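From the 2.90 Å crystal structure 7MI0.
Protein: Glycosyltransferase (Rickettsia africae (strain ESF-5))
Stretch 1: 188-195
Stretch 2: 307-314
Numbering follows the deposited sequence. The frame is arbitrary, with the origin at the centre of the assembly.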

# COMPACT_ATOMS: atom_id res chain seq x y z
N TYR A 188 3.24 10.02 11.93
CA TYR A 188 4.11 8.92 12.36
C TYR A 188 5.44 8.96 11.61
O TYR A 188 6.51 8.98 12.23
N PHE A 189 5.39 8.94 10.28
CA PHE A 189 6.60 9.09 9.46
C PHE A 189 6.97 10.57 9.42
O PHE A 189 6.63 11.31 8.49
N ASP A 190 7.66 11.00 10.47
CA ASP A 190 8.04 12.40 10.65
C ASP A 190 9.47 12.45 11.18
O ASP A 190 9.72 12.06 12.33
N PRO A 191 10.43 12.91 10.38
CA PRO A 191 11.83 12.93 10.84
C PRO A 191 12.06 13.74 12.09
O PRO A 191 13.06 13.53 12.78
N ALA A 192 11.15 14.67 12.42
CA ALA A 192 11.25 15.44 13.66
C ALA A 192 11.01 14.59 14.90
O ALA A 192 11.24 15.07 16.01
N ASN A 193 10.55 13.34 14.74
CA ASN A 193 10.35 12.43 15.86
C ASN A 193 11.56 11.56 16.15
O ASN A 193 11.60 10.90 17.19
N LEU A 194 12.55 11.53 15.25
CA LEU A 194 13.75 10.75 15.50
C LEU A 194 14.59 11.39 16.60
O LEU A 194 14.81 12.61 16.60
N THR A 195 15.06 10.57 17.53
CA THR A 195 16.00 10.99 18.56
C THR A 195 17.37 10.39 18.28
O THR A 195 17.47 9.29 17.74
N ILE A 307 6.38 6.19 -1.00
CA ILE A 307 5.76 7.29 -0.28
C ILE A 307 6.31 7.39 1.14
O ILE A 307 6.59 8.49 1.64
N GLU A 308 6.51 6.25 1.80
CA GLU A 308 7.06 6.26 3.15
C GLU A 308 8.47 6.83 3.16
O GLU A 308 8.83 7.61 4.05
N GLY A 309 9.28 6.46 2.17
CA GLY A 309 10.63 7.01 2.09
C GLY A 309 10.65 8.49 1.78
O GLY A 309 11.46 9.24 2.32
N GLN A 310 9.76 8.93 0.89
CA GLN A 310 9.66 10.36 0.59
C GLN A 310 9.24 11.14 1.83
O GLN A 310 9.73 12.25 2.06
N ALA A 311 8.34 10.58 2.64
CA ALA A 311 7.93 11.25 3.86
C ALA A 311 9.11 11.44 4.81
O ALA A 311 9.14 12.42 5.57
N MET A 312 10.09 10.54 4.78
CA MET A 312 11.21 10.59 5.69
C MET A 312 12.39 11.39 5.15
O MET A 312 13.48 11.33 5.72
N LYS A 313 12.18 12.15 4.07
CA LYS A 313 13.20 13.05 3.51
C LYS A 313 14.43 12.28 3.02
O LYS A 313 15.57 12.66 3.26
N LYS A 314 14.18 11.19 2.29
CA LYS A 314 15.24 10.33 1.79
C LYS A 314 15.36 10.44 0.27
O LYS A 314 14.45 10.89 -0.42

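The contact between 188-195 and 307-314 is one of shape rather than polarity: no hydrogen bond crosses it, and 393 Å² of surface, both sides summed, is buried. The closest pair of CA atoms is P191 and M312, 5.7 Å apart, where the 3-10 segment 191-193 begins and the helix 307-311 has just ended.

From the first stretch, F189, P191 and L194 direct their CA-to-CB bonds toward the second. F189 is the largest bump, with 104 Å² covered. Its chi1 of -67° (m) and chi2 of -88° lay the ring beside the last turn of the helix. E308 covers one face: its CG stands 3.9 Å from the ring centroid and only 19° off the normal, the geometry of a CH-pi contact. The E308 side chain (chi1 m, chi2 t) brings OE2 to 3.3 Å from F189 CZ, but this is no hydrogen bond; both carboxylate oxygens find their partners elsewhere in the structure. At the base of the ring, F189 CB meets A311 CB at 4.0 Å, and the A311 CA-to-CB bond points toward the first stretch.

M312 fills the space between F189, P191 and L194. Its CA-to-CB bond points sideways, yet three successive m rotamers (-66°, -57°, -63°) fold the chain so that its end comes nearer to the first stretch. SD sits 3.8 Å from F189 CB and 3.6 Å from F189 C, beside the backbone as much as the side chain. Relative to the ring it lies at the edge, 5.4 Å from the centroid and 84° off the normal, so the sulfur and E308 CG occupy quite different positions around the same phenyl group. Beyond the sulfur, M312 CE reaches P191 CG at 4.2 Å and L194 CD1 at 4.0 Å. The leucine, chi1 m and chi2 t, thus adds a smaller contact at the methyl end.

P191, its ring puckered C-gamma exo, rests against the backbone that leaves the helix: CD is 3.7 Å from A311 O, and CG is 3.8 Å from M312 O. K313 extends the surface with its aliphatic chain, CD lying 4.2 Å from P191 CG, while its NZ is hydrogen-bonded elsewhere in the structure.

D190 points away, and its carboxylate accepts a hydrogen bond within its own stretch: A192 N donates to D190 OD1 at 3.2 Å with an N-H...acceptor angle of 160°. F189 and P191, on either side of it in sequence, point toward the second stretch.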

# COMPACT_ATOMS: atom_id res chain seq x y z
CB TYR A 188 3.41 7.57 12.15
CG TYR A 188 4.28 6.38 12.50
CD1 TYR A 188 4.33 5.89 13.80
CD2 TYR A 188 5.05 5.75 11.53
CE1 TYR A 188 5.13 4.81 14.13
CE2 TYR A 188 5.85 4.67 11.85
CZ TYR A 188 5.89 4.20 13.15
OH TYR A 188 6.68 3.12 13.47
CB PHE A 189 6.38 8.52 8.07
CG PHE A 189 6.21 7.04 8.04
CD1 PHE A 189 7.31 6.20 7.95
CD2 PHE A 189 4.95 6.47 8.12
CE1 PHE A 189 7.16 4.82 7.93
CE2 PHE A 189 4.79 5.09 8.10
CZ PHE A 189 5.90 4.28 8.01
CB ASP A 190 7.08 13.10 11.61
CG ASP A 190 7.41 14.56 11.84
OD1 ASP A 190 8.24 15.14 11.09
OD2 ASP A 190 6.85 15.15 12.79
CB PRO A 191 12.59 13.52 9.64
CG PRO A 191 11.70 13.24 8.47
CD PRO A 191 10.30 13.37 8.99
CB ALA A 192 10.27 16.61 13.63
CB ASN A 193 9.14 11.54 15.59
CG ASN A 193 7.82 12.25 15.85
OD1 ASN A 193 7.80 13.43 16.23
ND2 ASN A 193 6.72 11.54 15.65
CB LEU A 194 14.57 10.63 14.22
CG LEU A 194 13.82 10.01 13.04
CD1 LEU A 194 14.71 10.00 11.81
CD2 LEU A 194 13.34 8.60 13.37
CB THR A 195 15.54 10.55 19.95
OG1 THR A 195 15.66 9.13 20.08
CG2 THR A 195 14.10 10.95 20.19
CB ILE A 307 4.22 7.13 -0.29
CG1 ILE A 307 3.75 6.68 -1.67
CG2 ILE A 307 3.55 8.44 -0.00
CD1 ILE A 307 2.25 6.52 -1.77
CB GLU A 308 7.06 4.86 3.75
CG GLU A 308 5.73 4.44 4.34
CD GLU A 308 5.74 3.01 4.84
OE1 GLU A 308 6.78 2.33 4.69
OE2 GLU A 308 4.71 2.57 5.39
CB GLN A 310 8.68 10.59 -0.55
CG GLN A 310 9.22 10.27 -1.91
CD GLN A 310 8.18 10.45 -2.99
OE1 GLN A 310 7.10 9.85 -2.94
NE2 GLN A 310 8.48 11.29 -3.98
CB ALA A 311 6.82 10.46 4.55
CB MET A 312 11.66 9.16 6.04
CG MET A 312 10.63 8.37 6.83
SD MET A 312 10.15 9.14 8.39
CE MET A 312 11.70 9.14 9.28
CB LYS A 313 13.61 14.14 4.51
CG LYS A 313 12.54 15.17 4.84
CD LYS A 313 13.03 16.19 5.87
CE LYS A 313 12.11 17.41 5.95
NZ LYS A 313 12.58 18.43 6.93
CB LYS A 314 15.00 8.87 2.19
CG LYS A 314 14.89 8.68 3.69
CD LYS A 314 16.13 9.19 4.39
CE LYS A 314 15.91 9.29 5.89
NZ LYS A 314 17.16 9.58 6.64